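Local structure of protein (endonuclease) (Salmonella typhimurium, 1BYR) at residues Asp95-Ile99 and Gly108-Phe112; Ile30-Ala34 and Leu138-Arg144. The protein is an endonuclease of the PLD-like family, built as an assembly of two identical chains that each carry one HKD sequence motif. All blocks are in the same frame, centred on the assembly; numbering follows the deposited sequence.

Overall arrangement
Interactions 1 and 2 are both buried and reach neighbouring strands of the central mixed sheet, 97-100 and 29-34; their centres lie about 11 Å apart. In sequence, interaction 1 is nested within the loop closed by interaction 2. Close to the chain centre, interaction 1 folds two parts of the HKD motif together through a lysine, backbone carbonyls, a water and an aromatic ring. Interaction 2 lies farther out and packs helix 131-146 on the sheet by thioether, indole and aliphatic contacts plus one indole-to-backbone hydrogen bond, with L138 and R31 partly exposed. D95 and H140 connect the two through a probable hydrogen bond, and both contacts touch the second subunit.

Interaction 1 (Asp95-Ile99 and Gly108-Phe112); sequences DKVII and GSFNF
The HKD motif of the PLD-like family brings K96 against the G108-F112 loop, with the touching backbones running at 89° to each other. The K96 side chain passes along the loop's carbonyls: K96 CB lies 3.1 Å from F110 O, and K96 CE 3.3 Å from S109 O. A bend at chi2 (94°) takes the outer part of the chain obliquely across the N111 amide. A water links the two side chains, accepting from K96 NZ at 3.0 Å and donating to N111 OD1 at 3.1 Å; K96 NZ also bonds to the backbone O of H94. H94 and K96 provide the HxK part of the motif, and G108, S109 and N111 its GSxN part, the latter following strand 104-108, the hairpin partner of strand 97-100. S109 OG is held by E122 and by the backbone N of N123. H94 of the second subunit packs on N111, and S109 of that subunit on K96, consistent with an active site formed where two HKD motifs meet, as in relatives. Beyond the lysine, the F112 ring wedges in beside the strand, with F112 CE2 3.7 Å from K96 CA. F112 CE1 meets I98 CD1 at 3.8 Å, and V97 N sits at the ring edge.

Interaction 2 (Ile30-Ala34 and Leu138-Arg144); sequences IRMMA and LEHWQDR
Helix-on-sheet packing sets helix 131-146 across one face of the mixed sheet of the PLD-like fold, and W141 is the side chain inserted against R31, M32 and M33. The segment axes approach to 8.9 Å at 65°. With CG opposite the backbone N (chi1 179°), W141 extends its indole to the strand, where it also touches K57 and V59 on strand 55-61 and I99 on strand 97-100. W141 NE1 donates to M32 O at 3.0 Å; the acceptor lies in the indole plane, but the N-H meets the carbonyl from well above its plane, 63° out. CD of R31 lies over one indole face in a CH-pi contact, 3.5 Å from the centroid of the six-membered ring, while L138 CD1 packs on R31 CG. The R31 guanidinium adds at most a weak cation-pi attraction; its NH1 bonds to I30 O and its NH2 forms a salt bridge with D55. Farther along, M33 sits between W141 and H140, which is hydrogen-bonded through NE2 to D95 and stacked on Y9 of the second subunit. M33 CG touches W141 CD1 at 3.4 Å. M33 SD approaches H140 CD2 obliquely, and the chain, turned at its last torsion, ends with M33 CE 3.5 Å from R144 CG.

Interaction 1 (Asp95-Ile99 and Gly108-Phe112)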
loop_
_atom_site.group_PDB
_atom_site.type_symbol
_atom_site.label_atom_id
_atom_site.label_comp_id
_atom_site.label_asym_id
_atom_site.label_seq_id
_atom_site.Cartn_x
_atom_site.Cartn_y
_atom_site.Cartn_z
ATOM N N ASP A 95 3.162 -6.905 -2.054
ATOM C CA ASP A 95 2.339 -6.656 -0.868
ATOM C C ASP A 95 3.134 -6.302 0.384
ATOM O O ASP A 95 4.207 -6.856 0.627
ATOM C CB ASP A 95 1.484 -7.883 -0.518
ATOM C CG ASP A 95 0.667 -8.383 -1.690
ATOM O OD1 ASP A 95 1.188 -9.224 -2.453
ATOM O OD2 ASP A 95 -0.493 -7.942 -1.848
ATOM N N LYS A 96 2.595 -5.373 1.179
ATOM C CA LYS A 96 3.185 -4.966 2.457
ATOM C C LYS A 96 1.969 -5.135 3.369
ATOM O O LYS A 96 1.224 -4.191 3.642
ATOM C CB LYS A 96 3.646 -3.495 2.422
ATOM C CG LYS A 96 4.525 -3.146 1.228
ATOM C CD LYS A 96 3.672 -2.570 0.070
ATOM C CE LYS A 96 4.489 -1.711 -0.896
ATOM N NZ LYS A 96 5.626 -2.474 -1.479
ATOM N N VAL A 97 1.775 -6.363 3.818
ATOM C CA VAL A 97 0.608 -6.710 4.614
ATOM C C VAL A 97 0.901 -7.505 5.886
ATOM O O VAL A 97 1.759 -8.389 5.900
ATOM C CB VAL A 97 -0.362 -7.564 3.754
ATOM C CG1 VAL A 97 -1.465 -8.181 4.636
ATOM C CG2 VAL A 97 -0.952 -6.722 2.624
ATOM N N ILE A 98 0.177 -7.174 6.952
ATOM C CA ILE A 98 0.279 -7.893 8.214
ATOM C C ILE A 98 -1.146 -8.232 8.653
ATOM O O ILE A 98 -1.956 -7.344 8.903
ATOM C CB ILE A 98 0.965 -7.059 9.338
ATOM C CG1 ILE A 98 2.400 -6.706 8.944
ATOM C CG2 ILE A 98 1.022 -7.880 10.628
ATOM C CD1 ILE A 98 3.199 -5.982 10.031
ATOM N N ILE A 99 -1.455 -9.529 8.687
ATOM C CA ILE A 99 -2.764 -10.005 9.112
ATOM C C ILE A 99 -2.597 -10.490 10.557
ATOM O O ILE A 99 -1.849 -11.428 10.823
ATOM C CB ILE A 99 -3.251 -11.180 8.237
ATOM C CG1 ILE A 99 -3.237 -10.785 6.757
ATOM C CG2 ILE A 99 -4.655 -11.583 8.646
ATOM C CD1 ILE A 99 -3.150 -11.971 5.817
ATOM N N GLY A 108 -1.127 -0.913 3.070
ATOM C CA GLY A 108 -0.854 0.448 2.635
ATOM C C GLY A 108 0.368 0.495 1.734
ATOM O O GLY A 108 0.708 -0.498 1.103
ATOM N N SER A 109 1.031 1.646 1.654
ATOM C CA SER A 109 2.217 1.753 0.808
ATOM C C SER A 109 3.487 1.380 1.569
ATOM O O SER A 109 4.482 0.970 0.973
ATOM C CB SER A 109 2.370 3.180 0.271
ATOM O OG SER A 109 2.819 4.076 1.275
ATOM N N PHE A 110 3.424 1.531 2.887
ATOM C CA PHE A 110 4.542 1.292 3.809
ATOM C C PHE A 110 5.306 -0.043 3.695
ATOM O O PHE A 110 4.764 -1.113 4.016
ATOM C CB PHE A 110 4.012 1.494 5.244
ATOM C CG PHE A 110 5.065 1.399 6.337
ATOM C CD1 PHE A 110 5.379 0.175 6.923
ATOM C CD2 PHE A 110 5.650 2.541 6.857
ATOM C CE1 PHE A 110 6.257 0.107 8.014
ATOM C CE2 PHE A 110 6.532 2.470 7.952
ATOM C CZ PHE A 110 6.827 1.262 8.523
ATOM N N ASN A 111 6.557 0.018 3.232
ATOM C CA ASN A 111 7.390 -1.190 3.140
ATOM C C ASN A 111 8.048 -1.323 4.499
ATOM O O ASN A 111 8.217 -0.338 5.215
ATOM C CB ASN A 111 8.497 -1.061 2.098
ATOM C CG ASN A 111 8.017 -1.337 0.709
ATOM O OD1 ASN A 111 7.911 -0.428 -0.113
ATOM N ND2 ASN A 111 7.717 -2.579 0.423
ATOM N N PHE A 112 8.441 -2.537 4.852
ATOM C CA PHE A 112 9.047 -2.758 6.148
ATOM C C PHE A 112 10.538 -2.502 6.099
ATOM O O PHE A 112 11.374 -3.407 6.236
ATOM C CB PHE A 112 8.681 -4.170 6.625
ATOM C CG PHE A 112 7.197 -4.435 6.582
ATOM C CD1 PHE A 112 6.339 -3.767 7.442
ATOM C CD2 PHE A 112 6.649 -5.263 5.618
ATOM C CE1 PHE A 112 4.955 -3.912 7.334
ATOM C CE2 PHE A 112 5.282 -5.410 5.507
ATOM C CZ PHE A 112 4.433 -4.732 6.366
HETATM O O HOH W 1 7.509 -0.806 -3.153
#

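Interaction 2 (Ile30-Ala34 and Leu138-Arg144)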
loop_
_atom_site.group_PDB
_atom_site.type_symbol
_atom_site.label_atom_id
_atom_site.label_comp_id
_atom_site.label_asym_id
_atom_site.label_seq_id
_atom_site.Cartn_x
_atom_site.Cartn_y
_atom_site.Cartn_z
ATOM N N ILE A 30 -0.008 -14.055 13.316
ATOM C CA ILE A 30 0.484 -13.022 12.439
ATOM C C ILE A 30 0.849 -13.707 11.133
ATOM O O ILE A 30 1.613 -14.667 11.123
ATOM C CB ILE A 30 1.750 -12.355 13.007
ATOM C CG1 ILE A 30 1.389 -11.465 14.189
ATOM C CG2 ILE A 30 2.431 -11.513 11.926
ATOM C CD1 ILE A 30 2.533 -10.575 14.636
ATOM N N ARG A 31 0.273 -13.231 10.032
ATOM C CA ARG A 31 0.566 -13.771 8.707
ATOM C C ARG A 31 1.020 -12.540 7.947
ATOM O O ARG A 31 0.214 -11.670 7.663
ATOM C CB ARG A 31 -0.702 -14.355 8.068
ATOM C CG ARG A 31 -1.150 -15.693 8.667
ATOM C CD ARG A 31 -0.040 -16.730 8.608
ATOM N NE ARG A 31 -0.441 -18.003 9.200
ATOM C CZ ARG A 31 -0.062 -18.426 10.403
ATOM N NH1 ARG A 31 0.732 -17.679 11.164
ATOM N NH2 ARG A 31 -0.476 -19.607 10.842
ATOM N N MET A 32 2.313 -12.461 7.653
ATOM C CA MET A 32 2.888 -11.300 6.980
ATOM C C MET A 32 3.396 -11.516 5.552
ATOM O O MET A 32 3.934 -12.576 5.219
ATOM C CB MET A 32 4.033 -10.756 7.842
ATOM C CG MET A 32 4.698 -9.490 7.333
ATOM S SD MET A 32 5.993 -9.051 8.497
ATOM C CE MET A 32 6.330 -7.412 8.137
ATOM N N MET A 33 3.216 -10.486 4.717
ATOM C CA MET A 33 3.659 -10.483 3.325
ATOM C C MET A 33 4.515 -9.234 3.211
ATOM O O MET A 33 4.116 -8.161 3.671
ATOM C CB MET A 33 2.473 -10.325 2.347
ATOM C CG MET A 33 1.364 -11.382 2.436
ATOM S SD MET A 33 0.066 -11.156 1.171
ATOM C CE MET A 33 0.758 -11.999 -0.232
ATOM N N ALA A 34 5.690 -9.347 2.598
ATOM C CA ALA A 34 6.534 -8.184 2.456
ATOM C C ALA A 34 7.328 -8.186 1.168
ATOM O O ALA A 34 7.608 -9.234 0.605
ATOM C CB ALA A 34 7.489 -8.105 3.629
ATOM N N LEU A 138 -6.144 -13.580 4.054
ATOM C CA LEU A 138 -5.464 -14.831 4.412
ATOM C C LEU A 138 -5.327 -15.762 3.206
ATOM O O LEU A 138 -4.293 -16.401 3.013
ATOM C CB LEU A 138 -6.230 -15.543 5.538
ATOM C CG LEU A 138 -5.390 -16.507 6.383
ATOM C CD1 LEU A 138 -4.398 -15.712 7.243
ATOM C CD2 LEU A 138 -6.308 -17.358 7.256
ATOM N N GLU A 139 -6.374 -15.843 2.392
ATOM C CA GLU A 139 -6.328 -16.667 1.195
ATOM C C GLU A 139 -5.233 -16.140 0.265
ATOM O O GLU A 139 -4.535 -16.899 -0.395
ATOM C CB GLU A 139 -7.677 -16.637 0.477
ATOM C CG GLU A 139 -8.778 -17.401 1.187
ATOM C CD GLU A 139 -10.110 -17.252 0.478
ATOM O OE1 GLU A 139 -10.234 -16.313 -0.335
ATOM O OE2 GLU A 139 -11.031 -18.062 0.723
ATOM N N HIS A 140 -5.091 -14.821 0.238
ATOM C CA HIS A 140 -4.078 -14.135 -0.579
ATOM C C HIS A 140 -2.699 -14.487 -0.021
ATOM O O HIS A 140 -1.766 -14.768 -0.769
ATOM C CB HIS A 140 -4.321 -12.620 -0.483
ATOM C CG HIS A 140 -3.369 -11.781 -1.277
ATOM N ND1 HIS A 140 -3.286 -11.838 -2.656
ATOM C CD2 HIS A 140 -2.560 -10.762 -0.901
ATOM C CE1 HIS A 140 -2.451 -10.907 -3.087
ATOM N NE2 HIS A 140 -2.009 -10.239 -2.039
ATOM N N TRP A 141 -2.579 -14.467 1.301
ATOM C CA TRP A 141 -1.318 -14.795 1.966
ATOM C C TRP A 141 -0.951 -16.274 1.752
ATOM O O TRP A 141 0.197 -16.613 1.430
ATOM C CB TRP A 141 -1.435 -14.517 3.473
ATOM C CG TRP A 141 -0.198 -14.860 4.231
ATOM C CD1 TRP A 141 0.829 -14.029 4.535
ATOM C CD2 TRP A 141 0.183 -16.163 4.705
ATOM N NE1 TRP A 141 1.834 -14.730 5.167
ATOM C CE2 TRP A 141 1.461 -16.044 5.282
ATOM C CE3 TRP A 141 -0.439 -17.422 4.688
ATOM C CZ2 TRP A 141 2.140 -17.131 5.846
ATOM C CZ3 TRP A 141 0.236 -18.509 5.247
ATOM C CH2 TRP A 141 1.521 -18.353 5.814
ATOM N N GLN A 142 -1.943 -17.145 1.934
ATOM C CA GLN A 142 -1.773 -18.588 1.798
ATOM C C GLN A 142 -1.321 -19.017 0.410
ATOM O O GLN A 142 -0.469 -19.905 0.261
ATOM C CB GLN A 142 -3.082 -19.280 2.146
ATOM C CG GLN A 142 -2.945 -20.765 2.312
ATOM C CD GLN A 142 -2.127 -21.120 3.517
ATOM O OE1 GLN A 142 -1.116 -21.812 3.426
ATOM N NE2 GLN A 142 -2.545 -20.639 4.674
ATOM N N ASP A 143 -1.899 -18.392 -0.612
ATOM C CA ASP A 143 -1.541 -18.704 -1.988
ATOM C C ASP A 143 -0.081 -18.359 -2.281
ATOM O O ASP A 143 0.616 -19.103 -2.962
ATOM C CB ASP A 143 -2.451 -17.940 -2.954
ATOM C CG ASP A 143 -2.141 -18.257 -4.386
ATOM O OD1 ASP A 143 -2.615 -19.307 -4.860
ATOM O OD2 ASP A 143 -1.413 -17.471 -5.029
ATOM N N ARG A 144 0.381 -17.223 -1.773
ATOM C CA ARG A 144 1.762 -16.796 -1.982
ATOM C C ARG A 144 2.716 -17.647 -1.152
ATOM O O ARG A 144 3.780 -18.019 -1.620
ATOM C CB ARG A 144 1.915 -15.324 -1.601
ATOM C CG ARG A 144 1.537 -14.310 -2.721
ATOM C CD ARG A 144 0.291 -14.709 -3.521
ATOM N NE ARG A 144 -0.163 -13.618 -4.395
ATOM C CZ ARG A 144 -1.225 -13.677 -5.199
ATOM N NH1 ARG A 144 -1.959 -14.780 -5.261
ATOM N NH2 ARG A 144 -1.578 -12.612 -5.915
#